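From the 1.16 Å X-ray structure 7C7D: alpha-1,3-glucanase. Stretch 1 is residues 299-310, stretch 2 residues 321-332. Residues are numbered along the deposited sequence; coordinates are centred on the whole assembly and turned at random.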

ATOM      1  N   GLU A 299     -12.230  -8.493  -8.994  1.00 16.33           N
ATOM      2  CA  GLU A 299     -12.937  -7.271  -9.323  1.00 17.17           C
ATOM      3  C   GLU A 299     -13.130  -6.487  -8.038  1.00 15.57           C
ATOM      4  O   GLU A 299     -12.840  -6.972  -6.945  1.00 15.05           O
ATOM      5  CB  GLU A 299     -14.288  -7.580  -9.961  1.00 22.67           C
ATOM      6  CG  GLU A 299     -15.166  -8.416  -9.071  1.00 29.33           C
ATOM      7  CD  GLU A 299     -16.215  -9.174  -9.840  1.00 34.49           C
ATOM      8  OE1 GLU A 299     -16.651  -8.689 -10.906  1.00 36.28           O
ATOM      9  OE2 GLU A 299     -16.596 -10.263  -9.375  1.00 37.61           O
ATOM     10  N   ARG A 300     -13.640  -5.271  -8.179  1.00 15.75           N
ATOM     11  CA  ARG A 300     -13.949  -4.422  -7.038  1.00 15.88           C
ATOM     12  C   ARG A 300     -15.459  -4.234  -6.978  1.00 16.04           C
ATOM     13  O   ARG A 300     -16.034  -3.512  -7.800  1.00 17.80           O
ATOM     14  CB  ARG A 300     -13.224  -3.086  -7.144  1.00 16.32           C
ATOM     15  CG  ARG A 300     -13.459  -2.210  -5.947  1.00 17.29           C
ATOM     16  CD  ARG A 300     -12.739  -0.916  -6.108  1.00 18.49           C
ATOM     17  NE  ARG A 300     -13.049  -0.012  -5.018  1.00 19.34           N
ATOM     18  CZ  ARG A 300     -12.335   1.070  -4.742  1.00 20.13           C
ATOM     19  NH1 ARG A 300     -11.280   1.369  -5.487  1.00 19.69           N
ATOM     20  NH2 ARG A 300     -12.679   1.843  -3.727  1.00 22.67           N
ATOM     21  N   VAL A 301     -16.094  -4.900  -6.020  1.00 16.38           N
ATOM     22  CA  VAL A 301     -17.522  -4.772  -5.755  1.00 18.28           C
ATOM     23  C   VAL A 301     -17.642  -4.054  -4.417  1.00 17.70           C
ATOM     24  O   VAL A 301     -17.462  -4.658  -3.353  1.00 17.27           O
ATOM     25  CB  VAL A 301     -18.226  -6.135  -5.728  1.00 21.64           C
ATOM     26  CG1 VAL A 301     -19.733  -5.958  -5.558  1.00 22.15           C
ATOM     27  CG2 VAL A 301     -17.920  -6.924  -6.997  1.00 23.70           C
ATOM     28  N   ASP A 302     -17.938  -2.753  -4.460  1.00 19.75           N
ATOM     29  CA  ASP A 302     -17.837  -1.950  -3.248  1.00 23.11           C
ATOM     30  C   ASP A 302     -18.799  -2.424  -2.166  1.00 22.11           C
ATOM     31  O   ASP A 302     -18.477  -2.340  -0.975  1.00 23.55           O
ATOM     32  CB  ASP A 302     -18.023  -0.465  -3.567  1.00 27.02           C
ATOM     33  CG  ASP A 302     -16.739   0.185  -4.053  1.00 30.92           C
ATOM     34  OD1 ASP A 302     -15.656  -0.405  -3.836  1.00 31.27           O
ATOM     35  OD2 ASP A 302     -16.807   1.285  -4.642  1.00 33.84           O
ATOM     36  N   SER A 303     -19.952  -2.966  -2.557  1.00 20.97           N
ATOM     37  CA  SER A 303     -20.964  -3.409  -1.605  1.00 22.74           C
ATOM     38  C   SER A 303     -20.710  -4.807  -1.048  1.00 21.96           C
ATOM     39  O   SER A 303     -21.480  -5.259  -0.192  1.00 23.99           O
ATOM     40  CB  SER A 303     -22.351  -3.366  -2.253  1.00 25.67           C
ATOM     41  OG  SER A 303     -22.402  -4.200  -3.401  1.00 27.38           O
ATOM     42  N   SER A 304     -19.669  -5.503  -1.504  1.00 19.06           N
ATOM     43  CA  SER A 304     -19.412  -6.866  -1.063  1.00 17.91           C
ATOM     44  C   SER A 304     -18.199  -6.913  -0.146  1.00 15.80           C
ATOM     45  O   SER A 304     -17.140  -6.377  -0.500  1.00 16.31           O
ATOM     46  CB  SER A 304     -19.177  -7.780  -2.269  1.00 18.63           C
ATOM     47  OG  SER A 304     -19.278  -9.136  -1.879  1.00 19.88           O
ATOM     48  N   PRO A 305     -18.301  -7.544   1.030  1.00 14.49           N
ATOM     49  CA  PRO A 305     -17.183  -7.575   1.993  1.00 14.10           C
ATOM     50  C   PRO A 305     -16.156  -8.648   1.647  1.00 12.65           C
ATOM     51  O   PRO A 305     -15.892  -9.558   2.427  1.00 13.65           O
ATOM     52  CB  PRO A 305     -17.908  -7.873   3.311  1.00 15.60           C
ATOM     53  CG  PRO A 305     -19.045  -8.765   2.890  1.00 16.15           C
ATOM     54  CD  PRO A 305     -19.514  -8.188   1.573  1.00 15.51           C
ATOM     55  N   ASP A 306     -15.552  -8.528   0.464  1.00 12.65           N
ATOM     56  CA  ASP A 306     -14.671  -9.567  -0.075  1.00 12.49           C
ATOM     57  C   ASP A 306     -13.251  -9.415   0.466  1.00 12.31           C
ATOM     58  O   ASP A 306     -12.281  -9.309  -0.282  1.00 12.79           O
ATOM     59  CB  ASP A 306     -14.644  -9.511  -1.598  1.00 14.61           C
ATOM     60  CG  ASP A 306     -16.013  -9.570  -2.216  1.00 16.02           C
ATOM     61  OD1 ASP A 306     -16.896 -10.265  -1.664  1.00 17.94           O
ATOM     62  OD2 ASP A 306     -16.196  -8.925  -3.274  1.00 18.29           O
ATOM     63  N   ASN A 307     -13.149  -9.449   1.788  1.00 11.64           N
ATOM     64  CA  ASN A 307     -11.986  -8.938   2.496  1.00 11.50           C
ATOM     65  C   ASN A 307     -11.370 -10.015   3.381  1.00 11.71           C
ATOM     66  O   ASN A 307     -11.991 -11.036   3.680  1.00 13.11           O
ATOM     67  CB  ASN A 307     -12.411  -7.741   3.349  1.00 11.64           C
ATOM     68  CG  ASN A 307     -13.035  -6.639   2.511  1.00 11.36           C
ATOM     69  OD1 ASN A 307     -12.716  -6.505   1.335  1.00 12.08           O
ATOM     70  ND2 ASN A 307     -13.912  -5.839   3.108  1.00 12.79           N
ATOM     71  N   PHE A 308     -10.123  -9.782   3.805  1.00 11.39           N
ATOM     72  CA  PHE A 308      -9.506 -10.653   4.805  1.00 11.39           C
ATOM     73  C   PHE A 308     -10.119 -10.408   6.185  1.00 11.22           C
ATOM     74  O   PHE A 308     -10.636 -11.335   6.816  1.00 12.40           O
ATOM     75  CB  PHE A 308      -7.977 -10.494   4.755  1.00 11.86           C
ATOM     76  CG  PHE A 308      -7.252 -10.770   6.056  1.00 12.80           C
ATOM     77  CD1 PHE A 308      -7.321 -12.009   6.689  1.00 13.31           C
ATOM     78  CD2 PHE A 308      -6.460  -9.785   6.630  1.00 12.39           C
ATOM     79  CE1 PHE A 308      -6.628 -12.251   7.878  1.00 13.83           C
ATOM     80  CE2 PHE A 308      -5.761 -10.020   7.808  1.00 12.98           C
ATOM     81  CZ  PHE A 308      -5.838 -11.246   8.435  1.00 13.03           C
ATOM     82  N   VAL A 309     -10.123  -9.159   6.650  1.00 11.63           N
ATOM     83  CA  VAL A 309     -10.825  -8.784   7.874  1.00 11.65           C
ATOM     84  C   VAL A 309     -11.822  -7.688   7.537  1.00 11.57           C
ATOM     85  O   VAL A 309     -11.472  -6.699   6.883  1.00 12.05           O
ATOM     86  CB  VAL A 309      -9.863  -8.309   8.980  1.00 12.18           C
ATOM     87  CG1 VAL A 309     -10.647  -7.740  10.155  1.00 14.37           C
ATOM     88  CG2 VAL A 309      -8.983  -9.461   9.424  1.00 13.43           C
ATOM     89  N   ASN A 310     -13.065  -7.875   7.974  1.00 11.62           N
ATOM     90  CA  ASN A 310     -14.131  -6.904   7.770  1.00 11.99           C
ATOM     91  C   ASN A 310     -14.786  -6.657   9.117  1.00 12.13           C
ATOM     92  O   ASN A 310     -15.455  -7.543   9.652  1.00 14.03           O
ATOM     93  CB  ASN A 310     -15.150  -7.451   6.775  1.00 12.72           C
ATOM     94  CG  ASN A 310     -16.062  -6.384   6.239  1.00 12.93           C
ATOM     95  OD1 ASN A 310     -15.657  -5.585   5.399  1.00 14.44           O
ATOM     96  ND2 ASN A 310     -17.309  -6.373   6.699  1.00 13.96           N
ATOM     97  N   GLY A 321       2.825 -11.199  10.860  1.00 12.97           N
ATOM     98  CA  GLY A 321       3.424 -12.288  10.110  1.00 13.56           C
ATOM     99  C   GLY A 321       2.542 -12.860   9.026  1.00 13.47           C
ATOM    100  O   GLY A 321       2.758 -13.999   8.605  1.00 14.56           O
ATOM    101  N   MET A 322       1.561 -12.100   8.547  1.00 12.82           N
ATOM    102  CA  MET A 322       0.586 -12.596   7.589  1.00 12.44           C
ATOM    103  C   MET A 322       0.990 -12.270   6.161  1.00 12.31           C
ATOM    104  O   MET A 322       1.715 -11.309   5.893  1.00 13.44           O
ATOM    105  CB  MET A 322      -0.787 -11.969   7.842  1.00 13.24           C
ATOM    106  CG  MET A 322      -1.314 -12.138   9.256  1.00 14.30           C
ATOM    107  SD  MET A 322      -1.788 -13.825   9.690  1.00 14.78           S
ATOM    108  CE  MET A 322      -3.087 -14.136   8.495  1.00 14.72           C
ATOM    109  N   TRP A 323       0.473 -13.078   5.235  1.00 11.82           N
ATOM    110  CA  TRP A 323       0.533 -12.810   3.803  1.00 11.88           C
ATOM    111  C   TRP A 323      -0.909 -12.716   3.325  1.00 11.45           C
ATOM    112  O   TRP A 323      -1.639 -13.712   3.372  1.00 12.48           O
ATOM    113  CB  TRP A 323       1.239 -13.966   3.103  1.00 12.97           C
ATOM    114  CG  TRP A 323       1.382 -13.827   1.631  1.00 13.36           C
ATOM    115  CD1 TRP A 323       0.410 -13.993   0.678  1.00 14.22           C
ATOM    116  CD2 TRP A 323       2.589 -13.531   0.929  1.00 14.92           C
ATOM    117  NE1 TRP A 323       0.945 -13.794  -0.575  1.00 14.84           N
ATOM    118  CE2 TRP A 323       2.281 -13.512  -0.446  1.00 15.70           C
ATOM    119  CE3 TRP A 323       3.905 -13.266   1.331  1.00 17.47           C
ATOM    120  CZ2 TRP A 323       3.245 -13.258  -1.422  1.00 18.08           C
ATOM    121  CZ3 TRP A 323       4.856 -13.008   0.362  1.00 20.40           C
ATOM    122  CH2 TRP A 323       4.520 -13.001  -0.998  1.00 19.94           C
ATOM    123  N   ILE A 324      -1.322 -11.529   2.882  1.00 10.85           N
ATOM    124  CA  ILE A 324      -2.707 -11.250   2.513  1.00 10.94           C
ATOM    125  C   ILE A 324      -2.710 -10.857   1.046  1.00 10.92           C
ATOM    126  O   ILE A 324      -1.977  -9.939   0.653  1.00 11.55           O
ATOM    127  CB  ILE A 324      -3.282 -10.108   3.366  1.00 11.60           C
ATOM    128  CG1 ILE A 324      -3.138 -10.409   4.861  1.00 12.91           C
ATOM    129  CG2 ILE A 324      -4.727  -9.806   2.979  1.00 12.82           C
ATOM    130  CD1 ILE A 324      -3.795 -11.680   5.317  1.00 16.32           C
ATOM    131  N   GLN A 325      -3.506 -11.553   0.231  1.00 11.48           N
ATOM    132  CA  GLN A 325      -3.409 -11.356  -1.205  1.00 11.11           C
ATOM    133  C   GLN A 325      -4.727 -11.706  -1.888  1.00 10.79           C
ATOM    134  O   GLN A 325      -5.448 -12.601  -1.449  1.00 11.58           O
ATOM    135  CB  GLN A 325      -2.276 -12.226  -1.767  1.00 11.38           C
ATOM    136  CG  GLN A 325      -1.985 -12.019  -3.229  1.00 11.92           C
ATOM    137  CD  GLN A 325      -0.859 -12.905  -3.736  1.00 13.02           C
ATOM    138  OE1 GLN A 325      -0.552 -13.952  -3.148  1.00 15.13           O
ATOM    139  NE2 GLN A 325      -0.236 -12.490  -4.832  1.00 13.52           N
ATOM    140  N   HIS A 326      -5.011 -11.018  -3.000  1.00 11.03           N
ATOM    141  CA  HIS A 326      -6.145 -11.372  -3.871  1.00 11.74           C
ATOM    142  C   HIS A 326      -7.479 -11.265  -3.139  1.00 11.59           C
ATOM    143  O   HIS A 326      -8.357 -12.124  -3.271  1.00 12.67           O
ATOM    144  CB  HIS A 326      -5.981 -12.738  -4.541  1.00 12.21           C
ATOM    145  CG  HIS A 326      -4.829 -12.808  -5.490  1.00 12.43           C
ATOM    146  ND1 HIS A 326      -4.206 -13.993  -5.818  1.00 13.96           N
ATOM    147  CD2 HIS A 326      -4.180 -11.837  -6.177  1.00 12.78           C
ATOM    148  CE1 HIS A 326      -3.219 -13.749  -6.664  1.00 13.94           C
ATOM    149  NE2 HIS A 326      -3.184 -12.449  -6.899  1.00 12.98           N
ATOM    150  N   VAL A 327      -7.629 -10.194  -2.365  1.00 11.51           N
ATOM    151  CA  VAL A 327      -8.898  -9.815  -1.756  1.00 11.33           C
ATOM    152  C   VAL A 327      -9.258  -8.420  -2.250  1.00 11.13           C
ATOM    153  O   VAL A 327      -8.511  -7.818  -3.035  1.00 12.63           O
ATOM    154  CB  VAL A 327      -8.852  -9.909  -0.218  1.00 12.02           C
ATOM    155  CG1 VAL A 327      -8.678 -11.353   0.211  1.00 12.30           C
ATOM    156  CG2 VAL A 327      -7.710  -9.060   0.363  1.00 13.17           C
ATOM    157  N   LYS A 328     -10.403  -7.895  -1.814  1.00 11.31           N
ATOM    158  CA  LYS A 328     -10.767  -6.526  -2.175  1.00 10.92           C
ATOM    159  C   LYS A 328     -10.033  -5.541  -1.269  1.00 11.09           C
ATOM    160  O   LYS A 328      -9.177  -4.779  -1.727  1.00 11.63           O
ATOM    161  CB  LYS A 328     -12.287  -6.334  -2.112  1.00 12.33           C
ATOM    162  CG  LYS A 328     -12.722  -4.953  -2.586  1.00 13.48           C
ATOM    163  CD  LYS A 328     -14.197  -4.693  -2.386  1.00 15.50           C
ATOM    164  CE  LYS A 328     -14.546  -4.547  -0.923  1.00 16.15           C
ATOM    165  NZ  LYS A 328     -15.898  -3.930  -0.752  1.00 16.93           N
ATOM    166  N   VAL A 329     -10.359  -5.556   0.022  1.00 11.06           N
ATOM    167  CA  VAL A 329      -9.624  -4.818   1.042  1.00 11.31           C
ATOM    168  C   VAL A 329      -8.936  -5.830   1.945  1.00 11.52           C
ATOM    169  O   VAL A 329      -9.534  -6.842   2.324  1.00 12.07           O
ATOM    170  CB  VAL A 329     -10.551  -3.893   1.856  1.00 11.62           C
ATOM    171  CG1 VAL A 329      -9.773  -3.174   2.961  1.00 12.20           C
ATOM    172  CG2 VAL A 329     -11.212  -2.892   0.941  1.00 13.52           C
ATOM    173  N   GLY A 330      -7.675  -5.571   2.289  1.00 11.48           N
ATOM    174  CA  GLY A 330      -7.027  -6.431   3.260  1.00 11.48           C
ATOM    175  C   GLY A 330      -7.717  -6.387   4.610  1.00 10.66           C
ATOM    176  O   GLY A 330      -8.235  -7.401   5.091  1.00 12.04           O
ATOM    177  N   LEU A 331      -7.745  -5.215   5.238  1.00 10.94           N
ATOM    178  CA  LEU A 331      -8.414  -5.030   6.523  1.00 11.14           C
ATOM    179  C   LEU A 331      -9.285  -3.790   6.430  1.00 10.92           C
ATOM    180  O   LEU A 331      -8.772  -2.668   6.341  1.00 11.53           O
ATOM    181  CB  LEU A 331      -7.418  -4.908   7.678  1.00 12.11           C
ATOM    182  CG  LEU A 331      -6.518  -6.117   7.960  1.00 12.87           C
ATOM    183  CD1 LEU A 331      -5.233  -6.084   7.132  1.00 13.17           C
ATOM    184  CD2 LEU A 331      -6.183  -6.207   9.445  1.00 14.85           C
ATOM    185  N   TRP A 332     -10.594  -4.003   6.425  1.00 10.74           N
ATOM    186  CA  TRP A 332     -11.567  -2.925   6.468  1.00 11.24           C
ATOM    187  C   TRP A 332     -12.068  -2.904   7.902  1.00 11.57           C
ATOM    188  O   TRP A 332     -12.851  -3.764   8.307  1.00 13.01           O
ATOM    189  CB  TRP A 332     -12.685  -3.214   5.474  1.00 13.89           C
ATOM    190  CG  TRP A 332     -13.630  -2.095   5.384  1.00 19.18           C
ATOM    191  CD1 TRP A 332     -13.439  -0.925   4.716  1.00 22.66           C
ATOM    192  CD2 TRP A 332     -14.906  -2.002   6.019  1.00 21.86           C
ATOM    193  NE1 TRP A 332     -14.530  -0.113   4.878  1.00 26.81           N
ATOM    194  CE2 TRP A 332     -15.448  -0.753   5.672  1.00 26.81           C
ATOM    195  CE3 TRP A 332     -15.648  -2.859   6.838  1.00 23.85           C
ATOM    196  CZ2 TRP A 332     -16.701  -0.337   6.112  1.00 29.78           C
ATOM    197  CZ3 TRP A 332     -16.893  -2.451   7.269  1.00 27.56           C
ATOM    198  CH2 TRP A 332     -17.408  -1.200   6.906  1.00 30.29           C
TER
HETATM  199  O   HOH W   1     -15.462  -3.463   2.090  1.00 28.81           O

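A buried polar group is tolerable when a partner meets it, and this contact in an alpha-1,3-glucanase shows how side chains and water complete what a short stretch of parallel sheet begins. Where Val309 and Asn310 pair with Leu331 and Trp332, the backbone serves itself: Val309 N donates to Gly330 O (3.0 Å), and Val309 O accepts from Trp332 N (2.9 Å), so both backbone polar atoms of Val309 are met by the other stretch, one by the strand residue Trp332 and one by Gly330 just before it.

Before the strands the pattern becomes less regular. Lys328 N reaches Asp306 O at 2.8 Å in a nearly straight bond, but the next amide, Val329 N, turns to a side chain, Asn307 OD1, at 2.9 Å. The nitrogen of the Asn307 side-chain amide is equally occupied: Asn307 ND2 donates to Asn310 OD1 (2.9 Å) within its own stretch and to a water (3.0 Å). Val329 O receives a weak bond from Phe308 N at 3.3 Å.

The same water accepts from Lys328 NZ (2.9 Å) and so links the two side chains. The lysine ammonium also donates to Ser304 O (2.8 Å) and Val301 O (3.1 Å); its three hydrogen bonds therefore need no carboxylate. Asp302 O lies 3.0 Å from Lys328 NZ, but the angle is poor for a hydrogen bond. Val301 O additionally accepts from Ser304 N (3.0 Å), closing the type I turn that presents these carbonyls. The nearby acids are engaged locally: Asp302 OD1 forms a salt bridge with Arg300 NE (2.9 Å), and Asp306 OD1 accepts from Ser304 OG (2.6 Å).

Apolar packing completes the contact. Ile324 CD1 sits almost on the normal of the Phe308 ring, 3.4 Å from its centroid, a CH-pi arrangement, while Met322 CE approaches Phe308 CZ at 4.0 Å.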